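Local atomic coordinates of outer membrane porin protein 32 (Delftia acidovorans, PDB entry 2FGQ), a protein that forms anion-selective channels across the bacterial outer membrane as a homotrimeric porin. Residues R119-G124 and S301-Q306. Numbering follows the deposited sequence.
Sequences RNWAAG and STLGLQ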
ATOM      1  N   ARG A 119     -19.156   9.180 -15.579  1.00 12.83           N
ATOM      2  CA  ARG A 119     -17.888   9.007 -16.284  1.00 13.54           C
ATOM      3  C   ARG A 119     -17.376  10.384 -16.735  1.00 13.21           C
ATOM      4  O   ARG A 119     -18.115  11.381 -16.735  1.00 12.11           O
ATOM      5  CB  ARG A 119     -17.930   7.955 -17.400  1.00 15.87           C
ATOM      6  CG  ARG A 119     -18.637   8.383 -18.588  1.00 14.94           C
ATOM      7  CD  ARG A 119     -18.708   7.274 -19.660  1.00 15.85           C
ATOM      8  NE  ARG A 119     -17.385   6.902 -20.178  1.00 15.62           N
ATOM      9  CZ  ARG A 119     -16.710   7.579 -21.101  1.00 13.82           C
ATOM     10  NH1 ARG A 119     -17.197   8.679 -21.650  1.00 15.24           N
ATOM     11  NH2 ARG A 119     -15.502   7.169 -21.459  1.00 18.11           N
ATOM     12  N   ASN A 120     -16.111  10.448 -17.078  1.00 12.75           N
ATOM     13  CA  ASN A 120     -15.476  11.676 -17.534  1.00 12.49           C
ATOM     14  C   ASN A 120     -15.706  11.884 -19.036  1.00 13.67           C
ATOM     15  O   ASN A 120     -14.830  11.676 -19.882  1.00 15.01           O
ATOM     16  CB  ASN A 120     -13.998  11.618 -17.173  1.00 12.51           C
ATOM     17  CG  ASN A 120     -13.280  12.910 -17.426  1.00 12.15           C
ATOM     18  OD1 ASN A 120     -13.891  13.940 -17.804  1.00 12.93           O
ATOM     19  ND2 ASN A 120     -11.963  12.894 -17.167  1.00 12.65           N
ATOM     20  N   TRP A 121     -16.888  12.390 -19.326  1.00 12.87           N
ATOM     21  CA  TRP A 121     -17.349  12.565 -20.693  1.00 13.07           C
ATOM     22  C   TRP A 121     -16.519  13.536 -21.512  1.00 14.03           C
ATOM     23  O   TRP A 121     -16.521  13.459 -22.764  1.00 17.50           O
ATOM     24  CB  TRP A 121     -18.830  13.028 -20.713  1.00 12.77           C
ATOM     25  CG  TRP A 121     -19.797  11.986 -20.225  1.00 13.17           C
ATOM     26  CD1 TRP A 121     -20.417  11.944 -19.021  1.00 13.85           C
ATOM     27  CD2 TRP A 121     -20.242  10.838 -20.943  1.00 12.23           C
ATOM     28  NE1 TRP A 121     -21.228  10.839 -18.936  1.00 13.34           N
ATOM     29  CE2 TRP A 121     -21.125  10.130 -20.105  1.00 12.67           C
ATOM     30  CE3 TRP A 121     -19.974  10.314 -22.225  1.00 12.58           C
ATOM     31  CZ2 TRP A 121     -21.755   8.951 -20.505  1.00 14.56           C
ATOM     32  CZ3 TRP A 121     -20.592   9.123 -22.612  1.00 13.01           C
ATOM     33  CH2 TRP A 121     -21.466   8.461 -21.754  1.00 13.32           C
ATOM     34  N   ALA A 122     -15.866  14.487 -20.825  1.00 14.30           N
ATOM     35  CA  ALA A 122     -15.178  15.609 -21.487  1.00 14.33           C
ATOM     36  C   ALA A 122     -13.681  15.550 -21.401  1.00 15.15           C
ATOM     37  O   ALA A 122     -13.006  16.521 -21.743  1.00 15.78           O
ATOM     38  CB  ALA A 122     -15.631  16.902 -20.872  1.00 14.98           C
ATOM     39  N   ALA A 123     -13.151  14.441 -20.913  1.00 15.85           N
ATOM     40  CA  ALA A 123     -11.713  14.394 -20.588  1.00 16.21           C
ATOM     41  C   ALA A 123     -11.266  15.565 -19.703  1.00 15.70           C
ATOM     42  O   ALA A 123     -10.190  16.182 -19.875  1.00 15.95           O
ATOM     43  CB  ALA A 123     -10.837  14.287 -21.878  1.00 18.31           C
ATOM     44  N   GLY A 124     -12.083  15.848 -18.693  1.00 15.17           N
ATOM     45  CA  GLY A 124     -11.672  16.746 -17.631  1.00 14.54           C
ATOM     46  C   GLY A 124     -10.379  16.289 -16.974  1.00 13.58           C
ATOM     47  O   GLY A 124     -10.058  15.094 -16.917  1.00 13.66           O
ATOM     48  N   SER A 301     -19.472   7.809 -31.976  1.00 15.03           N
ATOM     49  CA  SER A 301     -19.319   7.240 -30.634  1.00 13.54           C
ATOM     50  C   SER A 301     -18.337   6.075 -30.629  1.00 13.44           C
ATOM     51  O   SER A 301     -18.332   5.254 -31.547  1.00 14.66           O
ATOM     52  CB  SER A 301     -20.688   6.819 -30.101  1.00 13.60           C
ATOM     53  OG  SER A 301     -20.620   6.373 -28.755  1.00 13.72           O
ATOM     54  N   THR A 302     -17.529   6.030 -29.581  1.00 13.69           N
ATOM     55  CA  THR A 302     -16.427   5.079 -29.426  1.00 14.38           C
ATOM     56  C   THR A 302     -16.401   4.407 -28.046  1.00 14.65           C
ATOM     57  O   THR A 302     -15.335   3.971 -27.597  1.00 14.41           O
ATOM     58  CB  THR A 302     -15.049   5.764 -29.619  1.00 15.55           C
ATOM     59  OG1 THR A 302     -14.939   6.878 -28.736  1.00 16.39           O
ATOM     60  CG2 THR A 302     -14.870   6.293 -31.033  1.00 16.82           C
ATOM     61  N   LEU A 303     -17.540   4.357 -27.368  1.00 13.20           N
ATOM     62  CA  LEU A 303     -17.603   3.786 -26.031  1.00 13.36           C
ATOM     63  C   LEU A 303     -17.313   2.299 -26.013  1.00 13.55           C
ATOM     64  O   LEU A 303     -17.732   1.553 -26.883  1.00 13.00           O
ATOM     65  CB  LEU A 303     -18.952   4.055 -25.377  1.00 13.82           C
ATOM     66  CG  LEU A 303     -19.319   5.526 -25.183  1.00 13.52           C
ATOM     67  CD1 LEU A 303     -20.703   5.589 -24.571  1.00 14.56           C
ATOM     68  CD2 LEU A 303     -18.295   6.297 -24.322  1.00 15.92           C
ATOM     69  N   GLY A 304     -16.627   1.884 -24.970  1.00 12.66           N
ATOM     70  CA  GLY A 304     -16.338   0.483 -24.759  1.00 12.74           C
ATOM     71  C   GLY A 304     -16.819  -0.031 -23.419  1.00 12.31           C
ATOM     72  O   GLY A 304     -16.928   0.716 -22.422  1.00 13.34           O
ATOM     73  N   LEU A 305     -17.060  -1.325 -23.382  1.00 12.56           N
ATOM     74  CA  LEU A 305     -17.454  -2.002 -22.165  1.00 12.67           C
ATOM     75  C   LEU A 305     -16.290  -2.037 -21.164  1.00 12.15           C
ATOM     76  O   LEU A 305     -15.101  -2.080 -21.539  1.00 13.98           O
ATOM     77  CB  LEU A 305     -17.914  -3.400 -22.480  1.00 13.37           C
ATOM     78  CG  LEU A 305     -19.151  -3.535 -23.350  1.00 13.25           C
ATOM     79  CD1 LEU A 305     -19.260  -4.961 -23.895  1.00 14.67           C
ATOM     80  CD2 LEU A 305     -20.376  -3.143 -22.549  1.00 13.08           C
ATOM     81  N   GLN A 306     -16.632  -2.087 -19.893  1.00 12.42           N
ATOM     82  CA  GLN A 306     -15.621  -1.936 -18.840  1.00 12.43           C
ATOM     83  C   GLN A 306     -15.249  -3.287 -18.226  1.00 12.84           C
ATOM     84  O   GLN A 306     -15.661  -3.598 -17.096  1.00 13.69           O
ATOM     85  CB  GLN A 306     -16.153  -0.981 -17.792  1.00 13.09           C
ATOM     86  CG  GLN A 306     -16.394   0.405 -18.377  1.00 15.02           C
ATOM     87  CD  GLN A 306     -15.158   1.021 -18.950  1.00 15.84           C
ATOM     88  OE1 GLN A 306     -15.004   1.156 -20.195  1.00 19.67           O
ATOM     89  NE2 GLN A 306     -14.265   1.418 -18.073  1.00 15.25           N
TER
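The guanidinium of R119 has the methyl CD2 of L303 over one face, but off centre, with R119 NH1 3.7 Å from L303 CD2. At its edge, in the guanidinium plane, lies CD2 of the W121 ring. The W121 ring in turn carries R119 CG over one face, away from the ring's middle. L303 meets this ring obliquely, at the six-membered end: both its methyls reach W121 CZ3, each at 4.0 Å, and L303 CD1 also nears W121 CH2. One leucine fork thus touches an arginine and a tryptophan at once, by van der Waals contact alone. Chi1 of R119 (74°) sets its CG over the indole, and the bend at chi3 (-64°) turns the guanidinium toward L303. The other end of the ring is tied down by a hydrogen bond from W121 NE1 to the carbonyl of G117. With L303 cut back to an alanine, W121 CZ3 would probably lose both its methyl neighbours and one face of the R119 guanidinium its apolar cover. Within 119-124, N120 to A123 form a type I turn. The N120 amide bridges to G124 just past the turn: G124 N donates to N120 OD1 (2.8 Å), and N120 ND2 donates to G124 O (2.9 Å), more nearly straight at 159°. L303 also packs on M116 and on A271 and L295 of the barrel wall. The R119 side chain, about 11 Å from the bound D-malate, does not line that pocket. Segment 119-124 lies between strands 86-90 and 137-141, consistent with the inward-folded constriction loop (L3) of trimeric 16-stranded porins; here it rests on the loop joining strands 286-297 and 320-331.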